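Probable tautomerase HP_0924 (Helicobacter pylori, PDB 3M21) is a probable tautomerase, a small MIF-clan protein built on a beta-alpha-beta unit, found here as a six-chain assembly. Local coordinates at residues K19-I23 / V43-E47. Residues are numbered along the deposited sequence; the frame is centred on the assembly and turned at random.
Sequences KQQLI and VIIDE
I45 is the residue most covered where helix residues K19-I23 pack on strand residues V43-E47. The helical turn and the extended strand run roughly antiparallel, at 141° between their N-to-C directions, with axes 9.3 Å apart at closest approach; the CA atoms of K19 and I45 lie 7.5 Å apart, those of I23 and V43 6.1 Å. V43, I45 and E47 point their CA-to-CB bonds toward the helix, I44 away from it. With an mt rotamer, I45 drives its CD1 into the turn, meeting both a carbonyl, 3.5 Å from K19 O, and side-chain carbons, 3.8 Å from K19 CB, 3.9 Å from L22 CB (L22 is mt) and 4.2 Å from I23 CG1. K19 O accepts the helical bond from I23 N (3.0 Å). I23, also mt, sets CG1 4.3 Å from CG1 of V43 (t). K19, extended (mttt), reaches toward the C-terminal end of the strand, where its NZ forms a salt bridge to OE1 of E47 (mt, chi3 -105°) at 3.0 Å; N52 of a second subunit hydrogen-bonds to both charged groups. This is the helix-on-sheet packing of a beta-alpha-beta unit: helix 16-34 covers one face of parallel strands 2-7 and 42-47, L22 reaching L7, while V43 and I44 pair antiparallel with a strand of the second subunit, carrying the sheet across the interface.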
ATOM      1  N   LYS F  19     -13.376 -15.088  -1.920  1.00 22.37           N
ATOM      2  CA  LYS F  19     -12.945 -13.785  -1.434  1.00 23.53           C
ATOM      3  C   LYS F  19     -13.570 -13.590  -0.060  1.00 24.66           C
ATOM      4  O   LYS F  19     -12.946 -13.045   0.852  1.00 23.40           O
ATOM      5  CB  LYS F  19     -13.409 -12.662  -2.358  1.00 22.57           C
ATOM      6  CG  LYS F  19     -12.803 -12.681  -3.753  1.00 22.82           C
ATOM      7  CD  LYS F  19     -13.433 -11.575  -4.574  1.00 24.66           C
ATOM      8  CE  LYS F  19     -13.251 -11.772  -6.053  1.00 24.46           C
ATOM      9  NZ  LYS F  19     -13.795 -10.609  -6.803  1.00 21.67           N
ATOM     10  N   GLN F  20     -14.810 -14.042   0.081  1.00 22.86           N
ATOM     11  CA  GLN F  20     -15.511 -13.920   1.349  1.00 26.40           C
ATOM     12  C   GLN F  20     -14.787 -14.781   2.395  1.00 26.00           C
ATOM     13  O   GLN F  20     -14.655 -14.377   3.546  1.00 27.13           O
ATOM     14  CB  GLN F  20     -16.978 -14.345   1.172  1.00 28.03           C
ATOM     15  CG  GLN F  20     -17.859 -14.165   2.393  1.00 33.26           C
ATOM     16  CD  GLN F  20     -19.322 -14.466   2.095  1.00 37.55           C
ATOM     17  OE1 GLN F  20     -20.102 -14.771   2.999  1.00 39.78           O
ATOM     18  NE2 GLN F  20     -19.702 -14.370   0.822  1.00 37.68           N
ATOM     19  N   GLN F  21     -14.293 -15.951   1.989  1.00 26.60           N
ATOM     20  CA  GLN F  21     -13.560 -16.829   2.900  1.00 26.38           C
ATOM     21  C   GLN F  21     -12.258 -16.160   3.365  1.00 27.26           C
ATOM     22  O   GLN F  21     -11.808 -16.381   4.486  1.00 24.49           O
ATOM     23  CB  GLN F  21     -13.205 -18.153   2.215  1.00 31.34           C
ATOM     24  CG  GLN F  21     -14.384 -19.051   1.850  1.00 35.17           C
ATOM     25  CD  GLN F  21     -13.991 -20.145   0.857  1.00 37.48           C
ATOM     26  OE1 GLN F  21     -13.024 -20.876   1.072  1.00 41.36           O
ATOM     27  NE2 GLN F  21     -14.745 -20.258  -0.232  1.00 39.21           N
ATOM     28  N   LEU F  22     -11.648 -15.357   2.496  1.00 25.46           N
ATOM     29  CA  LEU F  22     -10.406 -14.668   2.846  1.00 26.03           C
ATOM     30  C   LEU F  22     -10.698 -13.560   3.849  1.00 24.98           C
ATOM     31  O   LEU F  22      -9.958 -13.374   4.817  1.00 26.38           O
ATOM     32  CB  LEU F  22      -9.738 -14.092   1.587  1.00 26.17           C
ATOM     33  CG  LEU F  22      -9.131 -15.121   0.619  1.00 25.94           C
ATOM     34  CD1 LEU F  22      -8.633 -14.443  -0.644  1.00 27.17           C
ATOM     35  CD2 LEU F  22      -7.996 -15.858   1.316  1.00 26.67           C
ATOM     36  N   ILE F  23     -11.787 -12.836   3.612  1.00 25.09           N
ATOM     37  CA  ILE F  23     -12.200 -11.753   4.496  1.00 25.71           C
ATOM     38  C   ILE F  23     -12.479 -12.302   5.895  1.00 26.09           C
ATOM     39  O   ILE F  23     -12.000 -11.757   6.888  1.00 23.73           O
ATOM     40  CB  ILE F  23     -13.450 -11.040   3.948  1.00 25.41           C
ATOM     41  CG1 ILE F  23     -13.064 -10.225   2.704  1.00 27.27           C
ATOM     42  CG2 ILE F  23     -14.058 -10.128   5.018  1.00 28.43           C
ATOM     43  CD1 ILE F  23     -14.255  -9.612   1.960  1.00 24.98           C
ATOM     44  N   VAL F  43     -10.585  -5.209   5.330  1.00 20.58           N
ATOM     45  CA  VAL F  43      -9.821  -6.083   4.462  1.00 19.53           C
ATOM     46  C   VAL F  43     -10.121  -5.698   3.022  1.00 19.96           C
ATOM     47  O   VAL F  43     -11.279  -5.474   2.643  1.00 17.99           O
ATOM     48  CB  VAL F  43     -10.199  -7.570   4.698  1.00 20.14           C
ATOM     49  CG1 VAL F  43      -9.347  -8.488   3.820  1.00 19.12           C
ATOM     50  CG2 VAL F  43     -10.019  -7.922   6.160  1.00 17.91           C
ATOM     51  N   ILE F  44      -9.061  -5.589   2.231  1.00 17.42           N
ATOM     52  CA  ILE F  44      -9.184  -5.240   0.828  1.00 15.84           C
ATOM     53  C   ILE F  44      -8.361  -6.235   0.035  1.00 16.77           C
ATOM     54  O   ILE F  44      -7.159  -6.400   0.268  1.00 15.89           O
ATOM     55  CB  ILE F  44      -8.652  -3.822   0.546  1.00 16.49           C
ATOM     56  CG1 ILE F  44      -9.532  -2.782   1.249  1.00 17.42           C
ATOM     57  CG2 ILE F  44      -8.580  -3.584  -0.952  1.00 13.31           C
ATOM     58  CD1 ILE F  44      -9.007  -1.329   1.149  1.00 20.36           C
ATOM     59  N   ILE F  45      -9.027  -6.913  -0.889  1.00 16.56           N
ATOM     60  CA  ILE F  45      -8.372  -7.891  -1.737  1.00 17.47           C
ATOM     61  C   ILE F  45      -8.178  -7.253  -3.104  1.00 20.09           C
ATOM     62  O   ILE F  45      -9.128  -6.747  -3.715  1.00 20.40           O
ATOM     63  CB  ILE F  45      -9.238  -9.160  -1.902  1.00 18.29           C
ATOM     64  CG1 ILE F  45      -9.437  -9.844  -0.542  1.00 19.74           C
ATOM     65  CG2 ILE F  45      -8.595 -10.103  -2.891  1.00 17.35           C
ATOM     66  CD1 ILE F  45     -10.511 -10.939  -0.572  1.00 17.50           C
ATOM     67  N   ASP F  46      -6.943  -7.259  -3.586  1.00 19.40           N
ATOM     68  CA  ASP F  46      -6.656  -6.694  -4.899  1.00 19.64           C
ATOM     69  C   ASP F  46      -6.306  -7.843  -5.821  1.00 21.47           C
ATOM     70  O   ASP F  46      -5.558  -8.741  -5.442  1.00 19.73           O
ATOM     71  CB  ASP F  46      -5.477  -5.733  -4.813  1.00 20.46           C
ATOM     72  CG  ASP F  46      -5.756  -4.557  -3.907  1.00 18.75           C
ATOM     73  OD1 ASP F  46      -6.852  -3.953  -4.027  1.00 22.15           O
ATOM     74  OD2 ASP F  46      -4.875  -4.225  -3.094  1.00 22.44           O
ATOM     75  N   GLU F  47      -6.851  -7.808  -7.031  1.00 20.80           N
ATOM     76  CA  GLU F  47      -6.587  -8.840  -8.011  1.00 22.40           C
ATOM     77  C   GLU F  47      -5.654  -8.251  -9.056  1.00 24.48           C
ATOM     78  O   GLU F  47      -6.021  -7.335  -9.797  1.00 25.64           O
ATOM     79  CB  GLU F  47      -7.899  -9.319  -8.633  1.00 24.13           C
ATOM     80  CG  GLU F  47      -8.743 -10.130  -7.658  1.00 25.96           C
ATOM     81  CD  GLU F  47     -10.151 -10.403  -8.161  1.00 25.07           C
ATOM     82  OE1 GLU F  47     -11.095  -9.765  -7.665  1.00 27.54           O
ATOM     83  OE2 GLU F  47     -10.310 -11.250  -9.056  1.00 28.68           O
TER